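Local coordinates for conserved hypothetical secreted protein (Helicobacter pylori, PDB 4RNZ), which probably acts as a zinc-dependent M23-family endopeptidase on peptidoglycan, determining the shape of the bacterial cell, at residues 93-98 / 103-108; 116-121 / 126-131; 344-349 / 358-363. All coordinates share one frame; numbering follows the deposited sequence.

Contact 1 (93-98 / 103-108)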
ATOM      1  N   LEU A  93       8.581  17.619  -6.590  1.00 28.63           N
ATOM      2  CA  LEU A  93       8.897  17.543  -7.994  1.00 30.24           C
ATOM      3  C   LEU A  93       8.104  18.618  -8.742  1.00 32.89           C
ATOM      4  O   LEU A  93       6.870  18.669  -8.653  1.00 31.65           O
ATOM      5  CB  LEU A  93       8.515  16.180  -8.559  1.00 33.44           C
ATOM      6  CG  LEU A  93       8.644  15.992 -10.069  1.00 32.02           C
ATOM      7  CD1 LEU A  93      10.079  16.174 -10.543  1.00 33.39           C
ATOM      8  CD2 LEU A  93       8.146  14.603 -10.421  1.00 33.39           C
ATOM      9  N   LEU A  94       8.820  19.470  -9.466  1.00 33.63           N
ATOM     10  CA  LEU A  94       8.214  20.397 -10.432  1.00 32.88           C
ATOM     11  C   LEU A  94       8.678  20.035 -11.841  1.00 34.64           C
ATOM     12  O   LEU A  94       9.878  19.878 -12.111  1.00 33.44           O
ATOM     13  CB  LEU A  94       8.618  21.823 -10.117  1.00 33.27           C
ATOM     14  CG  LEU A  94       8.369  22.326  -8.702  1.00 33.16           C
ATOM     15  CD1 LEU A  94       8.978  23.716  -8.564  1.00 35.22           C
ATOM     16  CD2 LEU A  94       6.885  22.352  -8.365  1.00 33.35           C
ATOM     17  N   LEU A  95       7.742  19.921 -12.762  1.00 35.91           N
ATOM     18  CA  LEU A  95       8.088  19.386 -14.063  1.00 39.41           C
ATOM     19  C   LEU A  95       7.349  20.123 -15.176  1.00 37.45           C
ATOM     20  O   LEU A  95       6.151  20.417 -15.044  1.00 30.54           O
ATOM     21  CB  LEU A  95       7.719  17.915 -14.043  1.00 41.71           C
ATOM     22  CG  LEU A  95       8.219  16.975 -15.110  1.00 46.76           C
ATOM     23  CD1 LEU A  95       8.362  15.606 -14.458  1.00 50.22           C
ATOM     24  CD2 LEU A  95       7.243  16.946 -16.287  1.00 47.97           C
ATOM     25  N   SER A  96       8.070  20.430 -16.256  1.00 38.70           N
ATOM     26  CA  SER A  96       7.447  20.900 -17.504  1.00 36.77           C
ATOM     27  C   SER A  96       7.520  19.751 -18.490  1.00 37.07           C
ATOM     28  O   SER A  96       8.600  19.278 -18.794  1.00 37.16           O
ATOM     29  CB  SER A  96       8.167  22.139 -18.065  1.00 40.21           C
ATOM     30  OG  SER A  96       7.595  22.517 -19.306  1.00 41.12           O
ATOM     31  N   LEU A  97       6.379  19.273 -18.972  1.00 38.19           N
ATOM     32  CA  LEU A  97       6.372  18.095 -19.835  1.00 42.64           C
ATOM     33  C   LEU A  97       7.208  18.248 -21.142  1.00 44.39           C
ATOM     34  O   LEU A  97       7.047  19.199 -21.897  1.00 43.13           O
ATOM     35  CB  LEU A  97       4.927  17.733 -20.163  1.00 48.58           C
ATOM     36  CG  LEU A  97       4.687  16.369 -20.789  1.00 55.10           C
ATOM     37  CD1 LEU A  97       5.011  15.259 -19.800  1.00 58.03           C
ATOM     38  CD2 LEU A  97       3.241  16.250 -21.237  1.00 58.10           C
ATOM     39  N   GLN A  98       8.104  17.299 -21.374  1.00 42.44           N
ATOM     40  CA  GLN A  98       8.974  17.272 -22.546  1.00 45.01           C
ATOM     41  C   GLN A  98       8.619  16.089 -23.433  1.00 46.70           C
ATOM     42  O   GLN A  98       8.559  16.235 -24.646  1.00 44.57           O
ATOM     43  CB  GLN A  98      10.437  17.217 -22.116  1.00 45.25           C
ATOM     44  CG  GLN A  98      10.899  18.429 -21.339  1.00 47.49           C
ATOM     45  CD  GLN A  98      10.518  19.721 -22.042  1.00 50.22           C
ATOM     46  OE1 GLN A  98      10.855  19.922 -23.213  1.00 48.70           O
ATOM     47  NE2 GLN A  98       9.793  20.589 -21.350  1.00 49.95           N
ATOM     48  N   GLN A 103       7.693   9.103 -18.667  1.00 37.11           N
ATOM     49  CA  GLN A 103       9.119   9.164 -18.963  1.00 37.37           C
ATOM     50  C   GLN A 103       9.798  10.333 -18.228  1.00 34.24           C
ATOM     51  O   GLN A 103      10.887  10.192 -17.666  1.00 38.94           O
ATOM     52  CB  GLN A 103       9.329   9.273 -20.475  1.00 35.61           C
ATOM     53  CG  GLN A 103      10.776   9.490 -20.845  1.00 37.71           C
ATOM     54  CD  GLN A 103      11.060   9.403 -22.331  1.00 39.62           C
ATOM     55  OE1 GLN A 103      10.172   9.219 -23.164  1.00 41.35           O
ATOM     56  NE2 GLN A 103      12.323   9.535 -22.666  1.00 42.59           N
ATOM     57  N   ASP A 104       9.145  11.481 -18.237  1.00 35.86           N
ATOM     58  CA  ASP A 104       9.664  12.649 -17.559  1.00 36.26           C
ATOM     59  C   ASP A 104       9.812  12.455 -16.047  1.00 36.78           C
ATOM     60  O   ASP A 104      10.834  12.842 -15.471  1.00 33.34           O
ATOM     61  CB  ASP A 104       8.814  13.864 -17.878  1.00 37.02           C
ATOM     62  CG  ASP A 104       8.993  14.335 -19.322  1.00 43.60           C
ATOM     63  OD1 ASP A 104       9.963  13.921 -19.999  1.00 40.93           O
ATOM     64  OD2 ASP A 104       8.135  15.099 -19.794  1.00 45.67           O
ATOM     65  N   ILE A 105       8.820  11.848 -15.401  1.00 34.82           N
ATOM     66  CA  ILE A 105       8.939  11.570 -13.964  1.00 34.45           C
ATOM     67  C   ILE A 105      10.132  10.668 -13.707  1.00 33.27           C
ATOM     68  O   ILE A 105      10.900  10.884 -12.758  1.00 31.17           O
ATOM     69  CB  ILE A 105       7.658  10.932 -13.399  1.00 35.03           C
ATOM     70  CG1 ILE A 105       6.550  11.984 -13.381  1.00 37.28           C
ATOM     71  CG2 ILE A 105       7.873  10.410 -11.978  1.00 34.66           C
ATOM     72  CD1 ILE A 105       5.162  11.410 -13.381  1.00 37.63           C
ATOM     73  N   ILE A 106      10.307   9.656 -14.551  1.00 33.43           N
ATOM     74  CA  ILE A 106      11.462   8.757 -14.379  1.00 35.10           C
ATOM     75  C   ILE A 106      12.770   9.527 -14.577  1.00 36.27           C
ATOM     76  O   ILE A 106      13.730   9.350 -13.821  1.00 34.74           O
ATOM     77  CB  ILE A 106      11.406   7.560 -15.329  1.00 35.67           C
ATOM     78  CG1 ILE A 106      10.148   6.720 -15.068  1.00 36.42           C
ATOM     79  CG2 ILE A 106      12.660   6.695 -15.197  1.00 40.62           C
ATOM     80  CD1 ILE A 106      10.091   6.081 -13.712  1.00 35.11           C
ATOM     81  N   LYS A 107      12.808  10.393 -15.580  1.00 37.54           N
ATOM     82  CA  LYS A 107      14.014  11.186 -15.800  1.00 40.01           C
ATOM     83  C   LYS A 107      14.391  11.966 -14.551  1.00 38.73           C
ATOM     84  O   LYS A 107      15.558  11.986 -14.174  1.00 36.67           O
ATOM     85  CB  LYS A 107      13.865  12.153 -16.970  1.00 43.14           C
ATOM     86  CG  LYS A 107      15.187  12.841 -17.296  1.00 51.19           C
ATOM     87  CD  LYS A 107      15.025  14.106 -18.121  1.00 58.47           C
ATOM     88  CE  LYS A 107      16.404  14.673 -18.450  1.00 64.50           C
ATOM     89  NZ  LYS A 107      16.336  16.028 -19.070  1.00 67.54           N
ATOM     90  N   ALA A 108      13.400  12.585 -13.900  1.00 37.72           N
ATOM     91  CA  ALA A 108      13.650  13.457 -12.743  1.00 35.96           C
ATOM     92  C   ALA A 108      13.840  12.751 -11.406  1.00 37.92           C
ATOM     93  O   ALA A 108      14.449  13.323 -10.490  1.00 37.96           O
ATOM     94  CB  ALA A 108      12.527  14.470 -12.620  1.00 38.93           C
TER

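Contact 2 (116-121 / 126-131)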
ATOM      1  N   ASN A 116       4.114   5.372 -11.339  1.00 29.50           N
ATOM      2  CA  ASN A 116       2.899   4.528 -11.358  1.00 29.25           C
ATOM      3  C   ASN A 116       1.788   5.056 -10.461  1.00 28.32           C
ATOM      4  O   ASN A 116       0.606   4.974 -10.819  1.00 25.50           O
ATOM      5  CB  ASN A 116       3.188   3.098 -10.877  1.00 31.57           C
ATOM      6  CG  ASN A 116       4.059   2.314 -11.813  1.00 35.25           C
ATOM      7  OD1 ASN A 116       4.215   2.637 -12.996  1.00 37.70           O
ATOM      8  ND2 ASN A 116       4.608   1.228 -11.290  1.00 36.42           N
ATOM      9  N   GLN A 117       2.161   5.559  -9.280  1.00 26.51           N
ATOM     10  CA  GLN A 117       1.197   6.179  -8.377  1.00 25.88           C
ATOM     11  C   GLN A 117       0.522   7.384  -9.020  1.00 28.82           C
ATOM     12  O   GLN A 117      -0.689   7.547  -8.903  1.00 28.88           O
ATOM     13  CB  GLN A 117       1.843   6.643  -7.084  1.00 26.47           C
ATOM     14  CG  GLN A 117       2.214   5.514  -6.180  1.00 26.48           C
ATOM     15  CD  GLN A 117       2.713   5.949  -4.814  1.00 25.56           C
ATOM     16  OE1 GLN A 117       2.587   7.090  -4.405  1.00 27.82           O
ATOM     17  NE2 GLN A 117       3.249   5.009  -4.094  1.00 27.80           N
ATOM     18  N   LEU A 118       1.286   8.208  -9.723  1.00 28.09           N
ATOM     19  CA  LEU A 118       0.672   9.357 -10.422  1.00 30.12           C
ATOM     20  C   LEU A 118      -0.281   8.943 -11.544  1.00 29.50           C
ATOM     21  O   LEU A 118      -1.359   9.505 -11.656  1.00 30.48           O
ATOM     22  CB  LEU A 118       1.725  10.322 -10.970  1.00 33.36           C
ATOM     23  CG  LEU A 118       1.050  11.642 -11.380  1.00 35.75           C
ATOM     24  CD1 LEU A 118       0.859  12.572 -10.198  1.00 33.94           C
ATOM     25  CD2 LEU A 118       1.828  12.319 -12.465  1.00 36.45           C
ATOM     26  N   MET A 119       0.129   7.991 -12.376  1.00 30.06           N
ATOM     27  CA  MET A 119      -0.706   7.509 -13.463  1.00 34.35           C
ATOM     28  C   MET A 119      -2.017   6.998 -12.866  1.00 33.68           C
ATOM     29  O   MET A 119      -3.099   7.336 -13.334  1.00 34.03           O
ATOM     30  CB  MET A 119      -0.037   6.372 -14.232  1.00 34.48           C
ATOM     31  CG  MET A 119       1.304   6.664 -14.902  1.00 36.65           C
ATOM     32  SD  MET A 119       1.403   8.146 -15.937  1.00 35.41           S
ATOM     33  CE  MET A 119       1.863   9.356 -14.720  1.00 42.28           C
ATOM     34  N   ASN A 120      -1.905   6.215 -11.801  1.00 33.51           N
ATOM     35  CA  ASN A 120      -3.070   5.649 -11.146  1.00 33.57           C
ATOM     36  C   ASN A 120      -3.978   6.695 -10.502  1.00 31.92           C
ATOM     37  O   ASN A 120      -5.190   6.578 -10.581  1.00 32.65           O
ATOM     38  CB  ASN A 120      -2.652   4.560 -10.139  1.00 34.48           C
ATOM     39  CG  ASN A 120      -2.331   3.239 -10.813  1.00 37.39           C
ATOM     40  OD1 ASN A 120      -3.020   2.828 -11.746  1.00 35.27           O
ATOM     41  ND2 ASN A 120      -1.292   2.543 -10.326  1.00 38.95           N
ATOM     42  N   ALA A 121      -3.391   7.705  -9.877  1.00 30.91           N
ATOM     43  CA  ALA A 121      -4.130   8.767  -9.226  1.00 32.24           C
ATOM     44  C   ALA A 121      -4.939   9.578 -10.226  1.00 34.73           C
ATOM     45  O   ALA A 121      -5.988  10.087  -9.892  1.00 34.69           O
ATOM     46  CB  ALA A 121      -3.190   9.697  -8.477  1.00 33.02           C
ATOM     47  N   VAL A 126      -9.614  13.368 -17.421  1.00 45.49           N
ATOM     48  CA  VAL A 126      -9.641  13.776 -18.833  1.00 47.00           C
ATOM     49  C   VAL A 126      -8.533  14.793 -19.122  1.00 42.19           C
ATOM     50  O   VAL A 126      -7.780  14.593 -20.072  1.00 46.80           O
ATOM     51  CB  VAL A 126     -11.053  14.200 -19.356  1.00 47.59           C
ATOM     52  CG1 VAL A 126     -11.993  13.006 -19.345  1.00 49.63           C
ATOM     53  CG2 VAL A 126     -11.685  15.330 -18.562  1.00 50.06           C
ATOM     54  N   PRO A 127      -8.379  15.836 -18.281  1.00 41.78           N
ATOM     55  CA  PRO A 127      -7.231  16.724 -18.505  1.00 42.12           C
ATOM     56  C   PRO A 127      -5.872  16.017 -18.496  1.00 43.53           C
ATOM     57  O   PRO A 127      -4.958  16.420 -19.243  1.00 41.94           O
ATOM     58  CB  PRO A 127      -7.288  17.702 -17.318  1.00 41.29           C
ATOM     59  CG  PRO A 127      -8.625  17.512 -16.675  1.00 39.96           C
ATOM     60  CD  PRO A 127      -9.012  16.103 -16.967  1.00 42.29           C
ATOM     61  N   PHE A 128      -5.730  14.984 -17.660  1.00 43.64           N
ATOM     62  CA  PHE A 128      -4.470  14.257 -17.594  1.00 44.53           C
ATOM     63  C   PHE A 128      -4.130  13.611 -18.929  1.00 43.62           C
ATOM     64  O   PHE A 128      -3.012  13.746 -19.406  1.00 44.01           O
ATOM     65  CB  PHE A 128      -4.465  13.192 -16.494  1.00 41.67           C
ATOM     66  CG  PHE A 128      -3.110  12.554 -16.288  1.00 44.04           C
ATOM     67  CD1 PHE A 128      -2.125  13.198 -15.539  1.00 43.12           C
ATOM     68  CD2 PHE A 128      -2.805  11.321 -16.862  1.00 43.81           C
ATOM     69  CE1 PHE A 128      -0.877  12.614 -15.367  1.00 44.10           C
ATOM     70  CE2 PHE A 128      -1.555  10.744 -16.699  1.00 41.80           C
ATOM     71  CZ  PHE A 128      -0.594  11.387 -15.949  1.00 41.96           C
ATOM     72  N   LYS A 129      -5.086  12.905 -19.524  1.00 48.62           N
ATOM     73  CA  LYS A 129      -4.864  12.209 -20.813  1.00 51.29           C
ATOM     74  C   LYS A 129      -4.539  13.181 -21.955  1.00 47.73           C
ATOM     75  O   LYS A 129      -3.918  12.793 -22.959  1.00 44.87           O
ATOM     76  CB  LYS A 129      -6.101  11.408 -21.216  1.00 56.69           C
ATOM     77  CG  LYS A 129      -6.554  10.350 -20.218  1.00 64.22           C
ATOM     78  CD  LYS A 129      -8.072  10.178 -20.262  1.00 65.30           C
ATOM     79  CE  LYS A 129      -8.596   9.381 -19.079  1.00 68.88           C
ATOM     80  NZ  LYS A 129      -8.278   7.936 -19.212  1.00 68.85           N
ATOM     81  N   ARG A 130      -4.958  14.435 -21.790  1.00 46.13           N
ATOM     82  CA  ARG A 130      -4.722  15.494 -22.778  1.00 51.25           C
ATOM     83  C   ARG A 130      -3.530  16.402 -22.482  1.00 49.92           C
ATOM     84  O   ARG A 130      -3.431  17.517 -23.020  1.00 48.71           O
ATOM     85  CB  ARG A 130      -5.977  16.344 -22.892  1.00 54.08           C
ATOM     86  CG  ARG A 130      -7.173  15.544 -23.376  1.00 58.23           C
ATOM     87  CD  ARG A 130      -8.384  16.432 -23.558  1.00 60.97           C
ATOM     88  NE  ARG A 130      -9.565  15.631 -23.880  1.00 61.99           N
ATOM     89  CZ  ARG A 130     -10.822  16.055 -23.772  1.00 60.22           C
ATOM     90  NH1 ARG A 130     -11.090  17.292 -23.354  1.00 61.92           N
ATOM     91  NH2 ARG A 130     -11.820  15.238 -24.082  1.00 57.71           N
ATOM     92  N   LEU A 131      -2.620  15.955 -21.626  1.00 47.24           N
ATOM     93  CA  LEU A 131      -1.443  16.770 -21.342  1.00 46.75           C
ATOM     94  C   LEU A 131      -0.533  16.792 -22.576  1.00 45.27           C
ATOM     95  O   LEU A 131      -0.318  15.759 -23.224  1.00 42.76           O
ATOM     96  CB  LEU A 131      -0.653  16.237 -20.148  1.00 47.19           C
ATOM     97  CG  LEU A 131      -1.233  16.406 -18.742  1.00 45.55           C
ATOM     98  CD1 LEU A 131      -0.320  15.675 -17.768  1.00 48.25           C
ATOM     99  CD2 LEU A 131      -1.368  17.866 -18.358  1.00 45.01           C
TER

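Contact 3 (344-349 / 358-363)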
ATOM      1  N   GLU A 344       2.318  27.684  -6.036  1.00 36.53           N
ATOM      2  CA  GLU A 344       2.438  28.817  -6.967  1.00 39.16           C
ATOM      3  C   GLU A 344       3.726  29.582  -6.778  1.00 40.01           C
ATOM      4  O   GLU A 344       4.419  29.895  -7.758  1.00 39.55           O
ATOM      5  CB  GLU A 344       1.245  29.780  -6.826  1.00 43.41           C
ATOM      6  CG  GLU A 344      -0.047  29.216  -7.402  1.00 47.27           C
ATOM      7  CD  GLU A 344       0.142  28.595  -8.788  1.00 53.20           C
ATOM      8  OE1 GLU A 344       0.732  29.263  -9.687  1.00 57.29           O
ATOM      9  OE2 GLU A 344      -0.303  27.435  -8.978  1.00 54.37           O
ATOM     10  N   GLU A 345       4.045  29.859  -5.515  1.00 42.20           N
ATOM     11  CA  GLU A 345       5.275  30.547  -5.168  1.00 45.40           C
ATOM     12  C   GLU A 345       6.502  29.779  -5.625  1.00 44.26           C
ATOM     13  O   GLU A 345       7.453  30.382  -6.099  1.00 38.44           O
ATOM     14  CB  GLU A 345       5.354  30.832  -3.661  1.00 49.56           C
ATOM     15  CG  GLU A 345       4.351  31.888  -3.205  1.00 58.39           C
ATOM     16  CD  GLU A 345       4.342  32.111  -1.702  1.00 63.94           C
ATOM     17  OE1 GLU A 345       5.317  31.709  -1.027  1.00 68.36           O
ATOM     18  OE2 GLU A 345       3.354  32.690  -1.201  1.00 66.50           O
ATOM     19  N   LEU A 346       6.479  28.452  -5.481  1.00 42.97           N
ATOM     20  CA  LEU A 346       7.607  27.614  -5.917  1.00 39.22           C
ATOM     21  C   LEU A 346       7.744  27.597  -7.425  1.00 37.01           C
ATOM     22  O   LEU A 346       8.868  27.591  -7.947  1.00 32.97           O
ATOM     23  CB  LEU A 346       7.469  26.176  -5.393  1.00 40.05           C
ATOM     24  CG  LEU A 346       7.659  26.007  -3.885  1.00 39.18           C
ATOM     25  CD1 LEU A 346       7.193  24.612  -3.443  1.00 39.23           C
ATOM     26  CD2 LEU A 346       9.118  26.260  -3.508  1.00 39.73           C
ATOM     27  N   LEU A 347       6.610  27.567  -8.128  1.00 35.77           N
ATOM     28  CA  LEU A 347       6.623  27.633  -9.589  1.00 37.05           C
ATOM     29  C   LEU A 347       7.151  28.991 -10.041  1.00 38.75           C
ATOM     30  O   LEU A 347       7.862  29.064 -11.035  1.00 36.75           O
ATOM     31  CB  LEU A 347       5.246  27.391 -10.194  1.00 37.63           C
ATOM     32  CG  LEU A 347       4.725  25.948 -10.155  1.00 37.97           C
ATOM     33  CD1 LEU A 347       3.218  25.954 -10.307  1.00 39.34           C
ATOM     34  CD2 LEU A 347       5.371  25.058 -11.210  1.00 36.70           C
ATOM     35  N   LYS A 348       6.853  30.055  -9.305  1.00 43.12           N
ATOM     36  CA  LYS A 348       7.363  31.377  -9.694  1.00 49.08           C
ATOM     37  C   LYS A 348       8.865  31.447  -9.531  1.00 47.78           C
ATOM     38  O   LYS A 348       9.520  32.198 -10.232  1.00 47.93           O
ATOM     39  CB  LYS A 348       6.758  32.522  -8.870  1.00 54.26           C
ATOM     40  CG  LYS A 348       5.239  32.669  -8.844  1.00 63.28           C
ATOM     41  CD  LYS A 348       4.494  32.129 -10.071  1.00 71.95           C
ATOM     42  CE  LYS A 348       4.878  32.798 -11.387  1.00 75.54           C
ATOM     43  NZ  LYS A 348       5.000  34.279 -11.275  1.00 79.10           N
ATOM     44  N   THR A 349       9.406  30.695  -8.581  1.00 44.67           N
ATOM     45  CA  THR A 349      10.812  30.842  -8.218  1.00 45.15           C
ATOM     46  C   THR A 349      11.716  29.741  -8.765  1.00 44.69           C
ATOM     47  O   THR A 349      12.881  29.682  -8.408  1.00 43.94           O
ATOM     48  CB  THR A 349      10.974  30.912  -6.701  1.00 43.97           C
ATOM     49  OG1 THR A 349      10.302  29.789  -6.094  1.00 45.67           O
ATOM     50  CG2 THR A 349      10.372  32.200  -6.184  1.00 41.54           C
ATOM     51  N   TYR A 358      12.581  20.261 -11.616  1.00 36.03           N
ATOM     52  CA  TYR A 358      13.226  20.546 -10.340  1.00 36.29           C
ATOM     53  C   TYR A 358      12.764  19.492  -9.338  1.00 38.13           C
ATOM     54  O   TYR A 358      11.581  19.209  -9.254  1.00 34.40           O
ATOM     55  CB  TYR A 358      12.815  21.919  -9.811  1.00 37.76           C
ATOM     56  CG  TYR A 358      13.393  23.045 -10.613  1.00 38.17           C
ATOM     57  CD1 TYR A 358      12.728  23.525 -11.720  1.00 38.82           C
ATOM     58  CD2 TYR A 358      14.639  23.598 -10.285  1.00 41.34           C
ATOM     59  CE1 TYR A 358      13.259  24.539 -12.490  1.00 40.50           C
ATOM     60  CE2 TYR A 358      15.182  24.623 -11.042  1.00 40.52           C
ATOM     61  CZ  TYR A 358      14.487  25.088 -12.146  1.00 42.75           C
ATOM     62  OH  TYR A 358      14.984  26.093 -12.949  1.00 44.63           O
ATOM     63  N   LEU A 359      13.710  18.922  -8.599  1.00 36.76           N
ATOM     64  CA  LEU A 359      13.409  18.026  -7.493  1.00 34.92           C
ATOM     65  C   LEU A 359      13.957  18.693  -6.261  1.00 33.14           C
ATOM     66  O   LEU A 359      15.167  18.739  -6.042  1.00 35.33           O
ATOM     67  CB  LEU A 359      14.024  16.642  -7.712  1.00 33.35           C
ATOM     68  CG  LEU A 359      13.635  15.606  -6.644  1.00 33.84           C
ATOM     69  CD1 LEU A 359      12.123  15.393  -6.639  1.00 33.80           C
ATOM     70  CD2 LEU A 359      14.376  14.293  -6.890  1.00 34.83           C
ATOM     71  N   LEU A 360      13.045  19.210  -5.464  1.00 32.25           N
ATOM     72  CA  LEU A 360      13.343  20.110  -4.378  1.00 32.97           C
ATOM     73  C   LEU A 360      13.165  19.446  -3.051  1.00 34.22           C
ATOM     74  O   LEU A 360      12.260  18.609  -2.858  1.00 33.67           O
ATOM     75  CB  LEU A 360      12.376  21.282  -4.405  1.00 33.43           C
ATOM     76  CG  LEU A 360      12.354  22.037  -5.729  1.00 34.68           C
ATOM     77  CD1 LEU A 360      11.348  23.167  -5.606  1.00 36.90           C
ATOM     78  CD2 LEU A 360      13.758  22.537  -6.071  1.00 38.23           C
ATOM     79  N   GLU A 361      13.999  19.872  -2.119  1.00 34.30           N
ATOM     80  CA  GLU A 361      13.959  19.354  -0.772  1.00 36.76           C
ATOM     81  C   GLU A 361      12.819  20.019  -0.042  1.00 36.20           C
ATOM     82  O   GLU A 361      12.698  21.243  -0.085  1.00 35.59           O
ATOM     83  CB  GLU A 361      15.273  19.662  -0.077  1.00 39.56           C
ATOM     84  CG  GLU A 361      15.510  18.822   1.152  1.00 45.51           C
ATOM     85  CD  GLU A 361      16.814  19.193   1.821  1.00 51.88           C
ATOM     86  OE1 GLU A 361      16.921  20.342   2.304  1.00 51.63           O
ATOM     87  OE2 GLU A 361      17.724  18.339   1.846  1.00 55.87           O
ATOM     88  N   GLY A 362      11.923  19.242   0.497  1.00 33.25           N
ATOM     89  CA  GLY A 362      10.882  19.740   1.302  1.00 33.49           C
ATOM     90  C   GLY A 362       9.872  20.514   0.485  1.00 34.16           C
ATOM     91  O   GLY A 362       9.943  20.503  -0.710  1.00 35.80           O
ATOM     92  N   PHE A 363       8.849  21.019   1.099  1.00 35.37           N
ATOM     93  CA  PHE A 363       7.830  21.726   0.389  1.00 37.19           C
ATOM     94  C   PHE A 363       7.386  23.085   1.010  1.00 39.08           C
ATOM     95  O   PHE A 363       7.647  24.108   0.455  1.00 36.56           O
ATOM     96  CB  PHE A 363       6.628  20.824   0.353  1.00 37.65           C
ATOM     97  CG  PHE A 363       5.410  21.436  -0.245  1.00 34.65           C
ATOM     98  CD1 PHE A 363       5.462  22.058  -1.453  1.00 32.61           C
ATOM     99  CD2 PHE A 363       4.218  21.384   0.408  1.00 35.08           C
ATOM    100  CE1 PHE A 363       4.356  22.615  -2.001  1.00 33.73           C
ATOM    101  CE2 PHE A 363       3.106  21.949  -0.131  1.00 34.26           C
ATOM    102  CZ  PHE A 363       3.174  22.566  -1.337  1.00 33.49           C
TER

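Contact 1 (93-98 / 103-108)
With chi1 at -71°, Asp-104 sets its carboxylate beside its own backbone N and reaches from helix 101-109 to the turn that follows strand 87-96; Leu-97, its CG anti to the backbone N, brings CD1 to the same carboxylate. Asp-104 OD2 accepts the backbone N-H of Gln-98, with 2.7 Å from Gln-98 N to Asp-104 OD2. The bond is almost straight (168°), and its donor arrives on the syn side, 28° out of the carboxylate plane. Leu-97 CD1 packs tightly against the same oxygen, 3.1 Å from Asp-104 OD2, while OD1 is hydrogen-bonded to Thr-99 OG1. With both oxygens engaged, the buried carboxylate is fixed in rotation and ties the turn to the start of the helix. Leu-95 crosses the Asp-104 side chain at about a right angle, CD2 lying 3.8 Å from Asp-104 CB, and its other methyl, Leu-95 CD1, rests 4.2 Å from Ile-105 CG1. One helical turn on, Leu-93 CD1 meets Ala-108 CB at 3.6 Å. Strand and helix are thus joined by a leucine row ending in a single polar bond. The strand runs between strands 136-146 and 357-361, and the helix covers the sheet face that carries Leu-93 and Leu-95, while Ile-105 also packs on Ala-115 and Leu-118 of helix 112-121.

Contact 2 (116-121 / 126-131)
Met-119 and Phe-128 mark the closest backbone approach, their CA atoms 8.8 Å apart, so helix 112-121 and the short helix 126-129 meet through side chains alone. The short helix is a single turn: Arg-130 is the first residue to leave helical angles, and Leu-131 N then bonds to Phe-128 O. Phe-128 spans the gap, its CG anti to the backbone N (chi1 -172°), which points the far end of the ring at the last turns of helix 112-121. Met-119 starts out the other way, but bends at chi2 and chi3 and brings its end back to cross the phenylalanine at about a right angle. Its methyl lies at the ring edge, near the ring plane, with Met-119 CE 3.4 Å from Phe-128 CZ. The sulfur is also at the edge, Met-119 SD standing 5.0 Å from the ring centroid of Phe-128 and 80° off the ring normal, a Met-aromatic contact. Beside it, Leu-118 CD2 approaches Phe-128 CE1 at 4.0 Å on an oblique line. The Phe-128 ring also meets that of Tyr-122, the two planes inclined by only about 15°. Pro-101 of helix 101-109 touches both Met-119 and Phe-128, while Leu-118 and Phe-128 turn onto the sheet, Leu-118 against Ile-137 and Ile-139 of strand 136-146 and Phe-128 against Val-161 of strand 153-163.

Contact 3 (344-349 / 358-363)
The ring of Phe-363 is the flat group of this contact, and Leu-346 comes to it obliquely with one methyl: Leu-346 CD1 lies 3.7 Å from Phe-363 CD1 and 3.8 Å from Phe-363 CE1. The Phe-363 side chain also touches Ser-339 and Lys-342 of helix 326-348, Val-140 of strand 136-146, and Glu-90 and Thr-92 of strand 87-96. Phe-363 holds its CG anti to the backbone N (chi1 175°), which turns the ring back toward the helix although its CB does not point there. Just before it, Gly-362 has a positive phi of 70°, a conformation that glycine adopts readily, where the chain leaves strand 357-361. The second methyl of Leu-346 serves the strand itself, Leu-346 CD2 standing 4.4 Å from Leu-360 CD1, a looser approach. One forked leucine near the helix end thus covers two residues on the strand side, and the contact across the segments is wholly apolar. Thr-349 is the first residue past Leu-346 to leave helical angles, and the Leu-346 carbonyl oxygen bonds to ND1 of His-350. That histidine, with His-366 and His-368 of the C-terminal tag, binds a nickel ion, probably the one about 4 Å from the Leu-360 side chain. Strand 357-361 pairs antiparallel with strand 87-96, bonding Tyr-358 to Leu-94 and Leu-360 to Thr-92, and the last turns of helix 326-348 lie against this edge of the sheet.

All three contacts pack helices against, or beside, one curled antiparallel sheet, and contacts 1 and 3 share it most directly, through the paired strands 87-96 and 357-361. Contact 1 is buried and alone has a polar bond between its segments, a carboxylate reaching backbone at a turn. Contact 3 is also buried but purely apolar, and smaller in area. Contact 2 is partly buried, relying on sulfur and an aromatic edge. It touches contact 1 where Ile-105 CD1 lies 4.1 Å from Met-119 CE, joining successive helices 101-109 and 112-121, whereas contacts 2 and 3 stay about 12 Å apart at their nearest atoms.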